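Apical membrane antigen AMA1 (Toxoplasma gondii ME49, PDB 4YIV) helps the parasite invade host cells as an essential microneme surface protein of the moving junction formed between parasite and host membranes. Local coordinates at residues Asn299-Tyr303 with Ala328-Ala334; Asp254-Val260 with Glu310-Ser316; Pro158-Lys164 with His209-Ala215; Cys381-Lys385 with Gln394-Val398. All coordinates share one frame. Residues are numbered along the deposited sequence.

Interaction 1: residues Asn299-Tyr303 with Ala328-Ala334; sequences NYGFY and AAVSYTA
Only strands 300-303 and 329-333 are extended; they run antiparallel, axes 4.5 Å apart at 155°, the chain turning a corner at Ala328 and leaving the strand at Ala334. Tyr300 pairs with Thr333 and Phe302 with Ser331 at non-hydrogen-bonded positions; Gly301-Tyr332 and Tyr303-Val330 are hydrogen-bonded pairs. Gly301 N reaches Tyr332 O at 3.0 Å and Tyr332 N reaches Gly301 O at 2.8 Å, while Tyr303 N to Val330 O spans 2.9 Å and Val330 N to Tyr303 O 3.2 Å. Ala334 N to Asn299 O, 2.8 Å, extends the ladder past the strand ends.

On one face Tyr300 (m) lays CD1 3.9 Å from CG2 of Thr333 (p) and sends its hydroxyl to Leu29 N. Here Phe302, chi1 55° (p), carries its ring away from the partner strand, though its CB stays 3.5 Å from OG of Ser331 (m), whose hydroxyl is bonded to Tyr236 O. On the reverse face Tyr303 (t) and Tyr332 (m) meet, CB of Tyr303 lying 4.2 Å from CE2 of Tyr332 at the ring edge, and both aromatics pack on helix 263-272. A twisted antiparallel sheet backed by such a helix is consistent with the PAN-type fold of AMA1 domain II.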
# COMPACT_ATOMS: atom_id res chain seq x y z
N ASN A 299 8.72 6.75 1.65
CA ASN A 299 7.37 6.35 1.26
C ASN A 299 6.52 7.43 0.61
O ASN A 299 5.40 7.15 0.16
CB ASN A 299 6.60 5.89 2.49
CG ASN A 299 7.26 4.77 3.23
OD1 ASN A 299 7.98 3.97 2.65
ND2 ASN A 299 6.99 4.69 4.52
N TYR A 300 7.05 8.65 0.55
CA TYR A 300 6.26 9.85 0.30
C TYR A 300 6.80 10.60 -0.87
O TYR A 300 8.02 10.70 -1.06
CB TYR A 300 6.25 10.75 1.55
CG TYR A 300 5.93 10.01 2.79
CD1 TYR A 300 4.61 9.68 3.07
CD2 TYR A 300 6.91 9.59 3.66
CE1 TYR A 300 4.28 8.98 4.15
CE2 TYR A 300 6.58 8.88 4.78
CZ TYR A 300 5.26 8.58 5.02
OH TYR A 300 4.89 7.86 6.11
N GLY A 301 5.91 11.13 -1.70
CA GLY A 301 6.40 11.92 -2.79
C GLY A 301 5.36 12.77 -3.46
O GLY A 301 4.16 12.66 -3.15
N PHE A 302 5.83 13.65 -4.34
CA PHE A 302 4.91 14.34 -5.23
C PHE A 302 5.46 14.67 -6.58
O PHE A 302 6.66 14.89 -6.79
CB PHE A 302 4.37 15.64 -4.59
CG PHE A 302 5.43 16.62 -4.12
CD1 PHE A 302 6.00 17.56 -4.99
CD2 PHE A 302 5.85 16.61 -2.79
CE1 PHE A 302 6.95 18.48 -4.53
CE2 PHE A 302 6.79 17.53 -2.32
CZ PHE A 302 7.34 18.46 -3.19
N TYR A 303 4.53 14.65 -7.52
CA TYR A 303 4.74 15.16 -8.84
C TYR A 303 4.58 16.67 -8.81
O TYR A 303 3.70 17.20 -8.12
CB TYR A 303 3.75 14.52 -9.78
CG TYR A 303 3.83 15.10 -11.14
CD1 TYR A 303 3.08 16.22 -11.46
CD2 TYR A 303 4.64 14.55 -12.10
CE1 TYR A 303 3.14 16.77 -12.70
CE2 TYR A 303 4.72 15.11 -13.36
CZ TYR A 303 3.94 16.22 -13.64
OH TYR A 303 3.97 16.81 -14.88
N ALA A 328 -0.74 22.28 -9.69
CA ALA A 328 -0.17 21.37 -10.68
C ALA A 328 0.43 20.10 -10.03
O ALA A 328 0.81 19.18 -10.73
CB ALA A 328 0.89 22.08 -11.47
N ALA A 329 0.47 20.06 -8.70
CA ALA A 329 1.11 18.97 -7.98
C ALA A 329 0.12 17.87 -7.60
O ALA A 329 -1.07 18.12 -7.48
CB ALA A 329 1.79 19.51 -6.71
N VAL A 330 0.62 16.65 -7.41
CA VAL A 330 -0.13 15.57 -6.77
C VAL A 330 0.83 14.84 -5.82
O VAL A 330 1.93 14.47 -6.25
CB VAL A 330 -0.72 14.55 -7.80
CG1 VAL A 330 -1.54 13.48 -7.06
CG2 VAL A 330 -1.59 15.24 -8.85
N SER A 331 0.40 14.67 -4.57
CA SER A 331 1.15 13.93 -3.56
C SER A 331 0.67 12.49 -3.43
O SER A 331 -0.53 12.22 -3.29
CB SER A 331 1.05 14.66 -2.22
OG SER A 331 1.78 15.89 -2.27
N TYR A 332 1.65 11.58 -3.47
CA TYR A 332 1.48 10.13 -3.49
C TYR A 332 2.17 9.49 -2.31
O TYR A 332 3.11 10.06 -1.76
CB TYR A 332 2.07 9.53 -4.76
CG TYR A 332 1.45 10.04 -6.05
CD1 TYR A 332 0.12 9.74 -6.38
CD2 TYR A 332 2.18 10.83 -6.92
CE1 TYR A 332 -0.44 10.21 -7.57
CE2 TYR A 332 1.62 11.29 -8.10
CZ TYR A 332 0.31 10.98 -8.42
OH TYR A 332 -0.22 11.46 -9.59
N THR A 333 1.73 8.30 -1.94
CA THR A 333 2.51 7.48 -1.04
C THR A 333 2.61 6.09 -1.59
O THR A 333 1.86 5.68 -2.50
CB THR A 333 1.92 7.40 0.39
OG1 THR A 333 0.82 6.49 0.42
CG2 THR A 333 1.49 8.75 0.86
N ALA A 334 3.57 5.34 -1.04
CA ALA A 334 3.75 3.96 -1.39
C ALA A 334 2.49 3.12 -1.16
O ALA A 334 2.28 2.08 -1.83
CB ALA A 334 4.95 3.38 -0.57

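Interaction 2: residues Asp254-Val260 with Glu310-Ser316; sequences DTVIERV and EGKCALS
This antiparallel edge pairing, consistent with the PAN-type fold of domain II, joins border strand 256-259 of a five-stranded sheet to strand 311-316, axes 4.5 Å apart at 157°. Val256-Leu315 and Glu258-Cys313 are the hydrogen-bonded pairs: Val256 N to Leu315 O 3.0 Å, Leu315 N to Val256 O 2.7 Å, Glu258 N to Cys313 O 3.0 Å, Cys313 N to Glu258 O 2.7 Å; Val260 N to Gly311 O follows at 3.1 Å. Ile257-Ala314 and Arg259-Lys312 are non-hydrogen-bonded.

Val256 (t), Glu258 (m), Cys313 (t) and Leu315 (m) share one face, with Cys313 disulfide-bonded to Cys266 and Glu258 salt-bridged to Lys269, both of helix 263-272. A water joins Asp254 OD1 (2.7 Å), Thr255 OG1 (2.8 Å) and Ser316 OG (2.6 Å); Thr255 OG1 also bonds Tyr249 O, and Ser316 OG Gln318 N. On the face of Ile257, Ala314 and Lys312, a long salt bridge, 4.0 Å, links Lys312 NZ to Glu310 OE2, while Arg259 (chi1 m, chi3 t) reaches across, its NE very close to Glu310 OE1 in a 2.4 Å salt bridge.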
# COMPACT_ATOMS: atom_id res chain seq x y z
N ASP A 254 17.79 16.02 2.06
CA ASP A 254 17.80 14.59 1.80
C ASP A 254 16.67 14.16 0.84
O ASP A 254 16.42 12.97 0.66
CB ASP A 254 17.70 13.81 3.11
CG ASP A 254 16.40 14.06 3.85
OD1 ASP A 254 15.83 15.17 3.72
OD2 ASP A 254 15.94 13.15 4.57
N THR A 255 15.99 15.12 0.23
CA THR A 255 15.01 14.77 -0.80
C THR A 255 15.65 14.33 -2.11
O THR A 255 16.60 14.92 -2.60
CB THR A 255 14.05 15.96 -1.05
OG1 THR A 255 13.35 16.22 0.17
CG2 THR A 255 13.05 15.61 -2.16
N VAL A 256 15.15 13.24 -2.66
CA VAL A 256 15.53 12.79 -3.96
C VAL A 256 14.57 13.45 -4.95
O VAL A 256 13.35 13.29 -4.84
CB VAL A 256 15.45 11.23 -4.07
CG1 VAL A 256 15.77 10.77 -5.48
CG2 VAL A 256 16.41 10.57 -3.06
N ILE A 257 15.13 14.14 -5.95
CA ILE A 257 14.32 14.71 -7.03
C ILE A 257 14.70 14.09 -8.36
O ILE A 257 15.86 14.10 -8.73
CB ILE A 257 14.52 16.26 -7.12
CG1 ILE A 257 14.07 16.93 -5.82
CG2 ILE A 257 13.77 16.84 -8.34
CD1 ILE A 257 14.37 18.40 -5.74
N GLU A 258 13.73 13.53 -9.08
CA GLU A 258 14.01 12.91 -10.37
C GLU A 258 13.02 13.34 -11.45
O GLU A 258 11.84 13.60 -11.17
CB GLU A 258 14.02 11.38 -10.20
CG GLU A 258 15.12 10.94 -9.25
CD GLU A 258 15.05 9.48 -8.82
OE1 GLU A 258 13.99 8.84 -9.06
OE2 GLU A 258 16.06 8.99 -8.23
N ARG A 259 13.50 13.42 -12.69
CA ARG A 259 12.62 13.71 -13.82
C ARG A 259 11.65 12.55 -14.07
O ARG A 259 12.03 11.39 -13.99
CB ARG A 259 13.45 13.99 -15.08
CG ARG A 259 14.29 15.26 -14.98
CD ARG A 259 14.49 15.92 -16.34
NE ARG A 259 15.25 17.15 -16.18
CZ ARG A 259 16.58 17.21 -16.12
NH1 ARG A 259 17.19 18.38 -15.95
NH2 ARG A 259 17.29 16.09 -16.22
N VAL A 260 10.40 12.87 -14.37
CA VAL A 260 9.46 11.85 -14.81
C VAL A 260 8.70 12.35 -16.02
O VAL A 260 8.56 13.56 -16.21
CB VAL A 260 8.47 11.47 -13.68
CG1 VAL A 260 9.22 10.86 -12.53
CG2 VAL A 260 7.68 12.70 -13.20
N GLU A 310 9.68 21.07 -16.85
CA GLU A 310 9.91 19.62 -16.78
C GLU A 310 9.11 18.98 -15.62
O GLU A 310 9.09 19.52 -14.52
CB GLU A 310 11.39 19.31 -16.58
CG GLU A 310 12.37 20.12 -17.43
CD GLU A 310 13.80 20.06 -16.87
OE1 GLU A 310 14.56 19.15 -17.29
OE2 GLU A 310 14.17 20.90 -16.01
N GLY A 311 8.46 17.85 -15.88
CA GLY A 311 7.80 17.12 -14.80
C GLY A 311 8.87 16.52 -13.90
O GLY A 311 9.85 15.96 -14.40
N LYS A 312 8.70 16.64 -12.58
CA LYS A 312 9.66 16.06 -11.63
C LYS A 312 8.94 15.34 -10.48
O LYS A 312 7.76 15.56 -10.22
CB LYS A 312 10.59 17.15 -11.09
CG LYS A 312 11.54 17.63 -12.19
CD LYS A 312 12.59 18.58 -11.69
CE LYS A 312 13.61 18.91 -12.78
NZ LYS A 312 14.67 19.79 -12.21
N CYS A 313 9.68 14.48 -9.81
CA CYS A 313 9.15 13.73 -8.72
C CYS A 313 10.04 13.90 -7.52
O CYS A 313 11.17 13.58 -7.59
CB CYS A 313 9.05 12.26 -9.08
SG CYS A 313 8.27 11.26 -7.82
N ALA A 314 9.49 14.43 -6.45
CA ALA A 314 10.24 14.62 -5.21
C ALA A 314 9.87 13.56 -4.22
O ALA A 314 8.69 13.43 -3.86
CB ALA A 314 9.98 15.97 -4.62
N LEU A 315 10.88 12.85 -3.73
CA LEU A 315 10.71 11.73 -2.80
C LEU A 315 11.43 11.90 -1.47
O LEU A 315 12.60 12.33 -1.44
CB LEU A 315 11.20 10.46 -3.44
CG LEU A 315 10.64 10.13 -4.82
CD1 LEU A 315 11.49 9.10 -5.45
CD2 LEU A 315 9.27 9.57 -4.63
N SER A 316 10.74 11.58 -0.39
CA SER A 316 11.27 11.79 0.96
C SER A 316 10.80 10.71 1.92
O SER A 316 9.76 10.09 1.69
CB SER A 316 10.84 13.17 1.47
OG SER A 316 11.19 13.34 2.81
O HOH W 1 13.40 14.74 2.54
O HOH W 2 14.61 10.91 0.08

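Interaction 3: residues Pro158-Lys164 with His209-Ala215; sequences PFVYDSK and HLIYGSA
Pro158 opens the first segment with its ring beside the second, CB 3.3 Å from Gly213 O and CG 3.6 Å from Tyr212 OH. From here the backbones run antiparallel, strand axes 4.6 Å apart at 160°. Phe159 pairs with Gly213 through two hydrogen bonds, Phe159 N to Gly213 O at 2.8 Å and Gly213 N to Phe159 O at 3.0 Å. Its chi1 of 70° (p) folds the ring over the partner, so that Gly213 CA makes a CH-pi contact 4.0 Å from the ring centroid; a CB on Gly213 would clash with Phe159 CZ. Val160 (t), a non-hydrogen-bonded partner of Tyr212 (t), sets CG2 3.7 Å from Tyr212 CD2 and CG1 4.1 Å from Leu210 CD2. Tyr161 (t) pairs with Ile211: Tyr161 N to Ile211 O is 2.9 Å and Ile211 N to Tyr161 O 3.0 Å. Asp162 (t), the non-hydrogen-bonded partner of Leu210, has OD1 bonded to Lys165 N, and a water links its OD2 (2.6 Å) with His209 NE2 (3.1 Å). Ser163 (p) closes the ladder, both its N (3.0 Å) and its OG (2.9 Å) donating to His209 O.

Within the sheet, consistent with the PAN-type fold of domain I, these two inner strands are flanked by strand 61-62 beyond 210-213 and by strand 167-170 beyond 159-162, while Phe159 and Tyr161 pack on helix 132-141.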
# COMPACT_ATOMS: atom_id res chain seq x y z
N PRO A 158 -1.82 -13.11 3.99
CA PRO A 158 -2.21 -11.83 3.39
C PRO A 158 -3.31 -12.04 2.33
O PRO A 158 -3.65 -13.18 1.96
CB PRO A 158 -0.90 -11.32 2.80
CG PRO A 158 -0.16 -12.58 2.40
CD PRO A 158 -0.50 -13.57 3.50
N PHE A 159 -3.92 -10.94 1.90
CA PHE A 159 -5.01 -11.03 0.96
C PHE A 159 -4.78 -10.11 -0.23
O PHE A 159 -4.00 -9.16 -0.14
CB PHE A 159 -6.38 -10.64 1.62
CG PHE A 159 -6.50 -9.19 1.96
CD1 PHE A 159 -6.06 -8.73 3.18
CD2 PHE A 159 -7.03 -8.28 1.05
CE1 PHE A 159 -6.13 -7.38 3.51
CE2 PHE A 159 -7.11 -6.92 1.38
CZ PHE A 159 -6.66 -6.48 2.63
N VAL A 160 -5.51 -10.38 -1.30
CA VAL A 160 -5.66 -9.42 -2.38
C VAL A 160 -7.15 -9.26 -2.65
O VAL A 160 -7.88 -10.25 -2.89
CB VAL A 160 -4.91 -9.84 -3.70
CG1 VAL A 160 -5.29 -8.92 -4.85
CG2 VAL A 160 -3.38 -9.81 -3.48
N TYR A 161 -7.60 -8.02 -2.59
CA TYR A 161 -8.98 -7.71 -3.01
C TYR A 161 -8.96 -7.30 -4.48
O TYR A 161 -8.28 -6.34 -4.88
CB TYR A 161 -9.60 -6.60 -2.13
CG TYR A 161 -11.09 -6.39 -2.46
CD1 TYR A 161 -11.96 -7.46 -2.43
CD2 TYR A 161 -11.58 -5.15 -2.86
CE1 TYR A 161 -13.29 -7.31 -2.76
CE2 TYR A 161 -12.94 -4.99 -3.20
CZ TYR A 161 -13.78 -6.07 -3.14
OH TYR A 161 -15.12 -5.96 -3.48
N ASP A 162 -9.73 -8.04 -5.27
CA ASP A 162 -9.94 -7.74 -6.67
C ASP A 162 -11.23 -6.96 -6.69
O ASP A 162 -12.31 -7.55 -6.51
CB ASP A 162 -10.04 -9.02 -7.52
CG ASP A 162 -10.28 -8.74 -9.02
OD1 ASP A 162 -10.80 -7.63 -9.37
OD2 ASP A 162 -9.95 -9.64 -9.84
N SER A 163 -11.12 -5.64 -6.82
CA SER A 163 -12.26 -4.76 -6.63
C SER A 163 -13.13 -4.71 -7.89
O SER A 163 -14.29 -4.31 -7.83
CB SER A 163 -11.82 -3.34 -6.27
OG SER A 163 -11.08 -2.74 -7.33
N LYS A 164 -12.57 -5.14 -9.01
CA LYS A 164 -13.34 -5.26 -10.25
C LYS A 164 -14.26 -6.50 -10.22
O LYS A 164 -15.46 -6.37 -10.44
CB LYS A 164 -12.39 -5.33 -11.45
CG LYS A 164 -13.08 -5.26 -12.79
CD LYS A 164 -12.07 -5.44 -13.95
CE LYS A 164 -12.77 -5.79 -15.27
NZ LYS A 164 -11.83 -5.92 -16.43
N HIS A 209 -6.91 -2.11 -9.85
CA HIS A 209 -8.07 -2.65 -9.18
C HIS A 209 -7.70 -3.71 -8.14
O HIS A 209 -8.58 -4.22 -7.45
CB HIS A 209 -9.01 -3.23 -10.24
CG HIS A 209 -8.44 -4.39 -10.98
ND1 HIS A 209 -7.44 -4.25 -11.93
CD2 HIS A 209 -8.68 -5.71 -10.87
CE1 HIS A 209 -7.10 -5.45 -12.38
NE2 HIS A 209 -7.84 -6.35 -11.75
N LEU A 210 -6.41 -4.03 -8.03
CA LEU A 210 -5.92 -5.01 -7.05
C LEU A 210 -5.39 -4.28 -5.83
O LEU A 210 -4.63 -3.32 -5.95
CB LEU A 210 -4.83 -5.88 -7.63
CG LEU A 210 -5.27 -6.75 -8.81
CD1 LEU A 210 -4.12 -7.63 -9.20
CD2 LEU A 210 -6.52 -7.57 -8.50
N ILE A 211 -5.78 -4.75 -4.65
CA ILE A 211 -5.38 -4.12 -3.41
C ILE A 211 -4.78 -5.20 -2.53
O ILE A 211 -5.47 -6.14 -2.14
CB ILE A 211 -6.54 -3.45 -2.75
CG1 ILE A 211 -7.08 -2.36 -3.69
CG2 ILE A 211 -6.12 -2.80 -1.46
CD1 ILE A 211 -8.52 -2.15 -3.53
N TYR A 212 -3.50 -5.04 -2.18
CA TYR A 212 -2.77 -6.04 -1.38
C TYR A 212 -2.80 -5.64 0.07
O TYR A 212 -2.65 -4.48 0.38
CB TYR A 212 -1.33 -6.13 -1.87
CG TYR A 212 -0.53 -7.28 -1.28
CD1 TYR A 212 0.08 -7.18 -0.01
CD2 TYR A 212 -0.32 -8.42 -2.01
CE1 TYR A 212 0.82 -8.24 0.53
CE2 TYR A 212 0.44 -9.48 -1.50
CZ TYR A 212 1.00 -9.39 -0.23
OH TYR A 212 1.76 -10.45 0.24
N GLY A 213 -2.98 -6.61 0.98
CA GLY A 213 -2.86 -6.28 2.39
C GLY A 213 -2.49 -7.46 3.26
O GLY A 213 -2.77 -8.61 2.93
N SER A 214 -1.94 -7.17 4.44
CA SER A 214 -1.81 -8.20 5.45
C SER A 214 -3.20 -8.49 6.03
O SER A 214 -4.13 -7.67 5.92
CB SER A 214 -0.85 -7.78 6.57
OG SER A 214 -1.50 -7.17 7.64
N ALA A 215 -3.35 -9.65 6.66
CA ALA A 215 -4.62 -9.97 7.31
C ALA A 215 -4.95 -9.00 8.41
O ALA A 215 -6.13 -8.88 8.79
CB ALA A 215 -4.61 -11.37 7.88
O HOH W 3 -9.44 -9.00 -12.29

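Interaction 4: residues Cys381-Lys385 with Gln394-Val398; sequences CKRQK and QSTSV
A G1 beta bulge introduces this pairing: Cys381, at phi/psi 58°/61° in the left-handed region, and Lys382 both lie opposite Asp377. After it the chain extends and meets Gln394-Val398 antiparallel, the directions of the touching parts 153° apart. Arg383 N donates to Val398 O at 2.8 Å and Val398 N to Arg383 O at 2.9 Å; two residues on, Lys385 N reaches Thr396 O at 2.9 Å and Thr396 N reaches Lys385 O at 3.1 Å. Between these rungs Gln384 and Ser397 form a non-hydrogen-bonded pair, CA atoms 4.8 Å apart.

The segments belong to the beta hairpin of strands 384-389 and 392-397, part of a small three-stranded sheet in the C-terminal portion of the ectodomain, consistent with AMA1 domain III. Gln384 (chi1 t, chi2 p) curls over its neighbours: NE2 donates to Ser395 OG at 3.0 Å and also bonds Thr386, while OE1 accepts from Cys246 N and, at 3.0 Å, from a water that accepts in turn from Ser397 OG at 3.0 Å. Ser395 OG also bonds Leu323 O, and Ser397 OG bonds Arg245. On the other face the extended Lys385 (all t) passes CD 4.0 Å from Val398 CG1, and Arg383 (p) sets CG 3.6 Å from Val398 CG2.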
# COMPACT_ATOMS: atom_id res chain seq x y z
N CYS A 381 14.70 33.61 3.77
CA CYS A 381 14.08 34.88 3.42
C CYS A 381 12.76 34.64 2.70
O CYS A 381 12.58 35.01 1.54
CB CYS A 381 15.03 35.71 2.56
SG CYS A 381 14.80 37.49 2.80
N LYS A 382 11.85 34.00 3.42
CA LYS A 382 10.47 33.79 2.99
C LYS A 382 9.60 33.72 4.24
O LYS A 382 10.12 33.58 5.35
CB LYS A 382 10.35 32.53 2.14
CG LYS A 382 10.92 32.66 0.73
CD LYS A 382 11.02 31.30 0.05
CE LYS A 382 11.17 31.42 -1.46
NZ LYS A 382 10.13 32.30 -2.07
N ARG A 383 8.29 33.83 4.07
CA ARG A 383 7.36 33.74 5.20
C ARG A 383 6.11 32.94 4.84
O ARG A 383 5.66 32.94 3.69
CB ARG A 383 6.95 35.14 5.67
CG ARG A 383 6.63 36.06 4.52
CD ARG A 383 6.47 37.51 4.94
NE ARG A 383 6.03 38.29 3.80
CZ ARG A 383 6.77 38.53 2.71
NH1 ARG A 383 8.02 38.08 2.61
NH2 ARG A 383 6.25 39.24 1.73
N GLN A 384 5.55 32.25 5.83
CA GLN A 384 4.33 31.49 5.61
C GLN A 384 3.17 32.41 5.28
O GLN A 384 3.07 33.52 5.80
CB GLN A 384 3.99 30.65 6.84
CG GLN A 384 2.68 29.88 6.75
CD GLN A 384 2.74 28.66 5.84
OE1 GLN A 384 3.83 28.21 5.45
NE2 GLN A 384 1.57 28.11 5.50
N LYS A 385 2.31 31.94 4.39
CA LYS A 385 1.05 32.60 4.08
C LYS A 385 -0.05 31.55 4.05
O LYS A 385 -0.10 30.71 3.16
CB LYS A 385 1.14 33.34 2.74
CG LYS A 385 -0.08 34.20 2.46
CD LYS A 385 -0.06 34.81 1.06
CE LYS A 385 -1.40 35.48 0.74
NZ LYS A 385 -1.60 35.61 -0.72
N GLN A 394 -5.21 27.66 1.23
CA GLN A 394 -3.93 27.93 0.62
C GLN A 394 -2.87 27.89 1.71
O GLN A 394 -3.15 28.17 2.89
CB GLN A 394 -3.88 29.29 -0.07
CG GLN A 394 -4.81 29.46 -1.22
CD GLN A 394 -4.36 28.73 -2.46
OE1 GLN A 394 -3.65 29.28 -3.31
NE2 GLN A 394 -4.80 27.48 -2.60
N SER A 395 -1.66 27.52 1.31
CA SER A 395 -0.50 27.45 2.18
C SER A 395 0.71 27.55 1.28
O SER A 395 0.95 26.65 0.48
CB SER A 395 -0.48 26.15 2.98
OG SER A 395 0.80 25.94 3.57
N THR A 396 1.44 28.65 1.39
CA THR A 396 2.59 28.91 0.53
C THR A 396 3.61 29.76 1.25
O THR A 396 3.42 30.15 2.40
CB THR A 396 2.20 29.63 -0.78
OG1 THR A 396 1.54 30.86 -0.46
CG2 THR A 396 1.31 28.77 -1.67
N SER A 397 4.71 30.04 0.55
CA SER A 397 5.76 30.91 1.05
C SER A 397 5.91 32.13 0.15
O SER A 397 5.98 32.01 -1.08
CB SER A 397 7.09 30.16 1.14
OG SER A 397 7.21 29.54 2.41
N VAL A 398 5.95 33.30 0.78
CA VAL A 398 6.04 34.58 0.08
C VAL A 398 7.20 35.44 0.59
O VAL A 398 7.84 35.09 1.58
CB VAL A 398 4.74 35.38 0.22
CG1 VAL A 398 3.61 34.66 -0.50
CG2 VAL A 398 4.40 35.57 1.69
O HOH W 4 5.28 27.35 3.02

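How the interactions relate
Along the chain interaction 3 closes first; interactions 2 and 1 then interleave, before interaction 4 near the C-terminus. Interactions 1 and 2, centres 10 Å apart, share one five-stranded sheet, because strands 300-305 and 311-316 are neighbours in it: Phe302 O lies 2.9 Å from Ala314 N, a probable hydrogen bond. The centre of interaction 3 is about 22 Å from that of interaction 1, in a separate sheet whose identical 1-5-3-4-2 strand order suggests one topology recurring in two PAN-like domains. The centre of interaction 4, in a third sheet, is about 20 Å from that of interaction 1 and 41 Å from that of interaction 3: successive open sheets build the ectodomain, the third bonded to residues of strand 322-326.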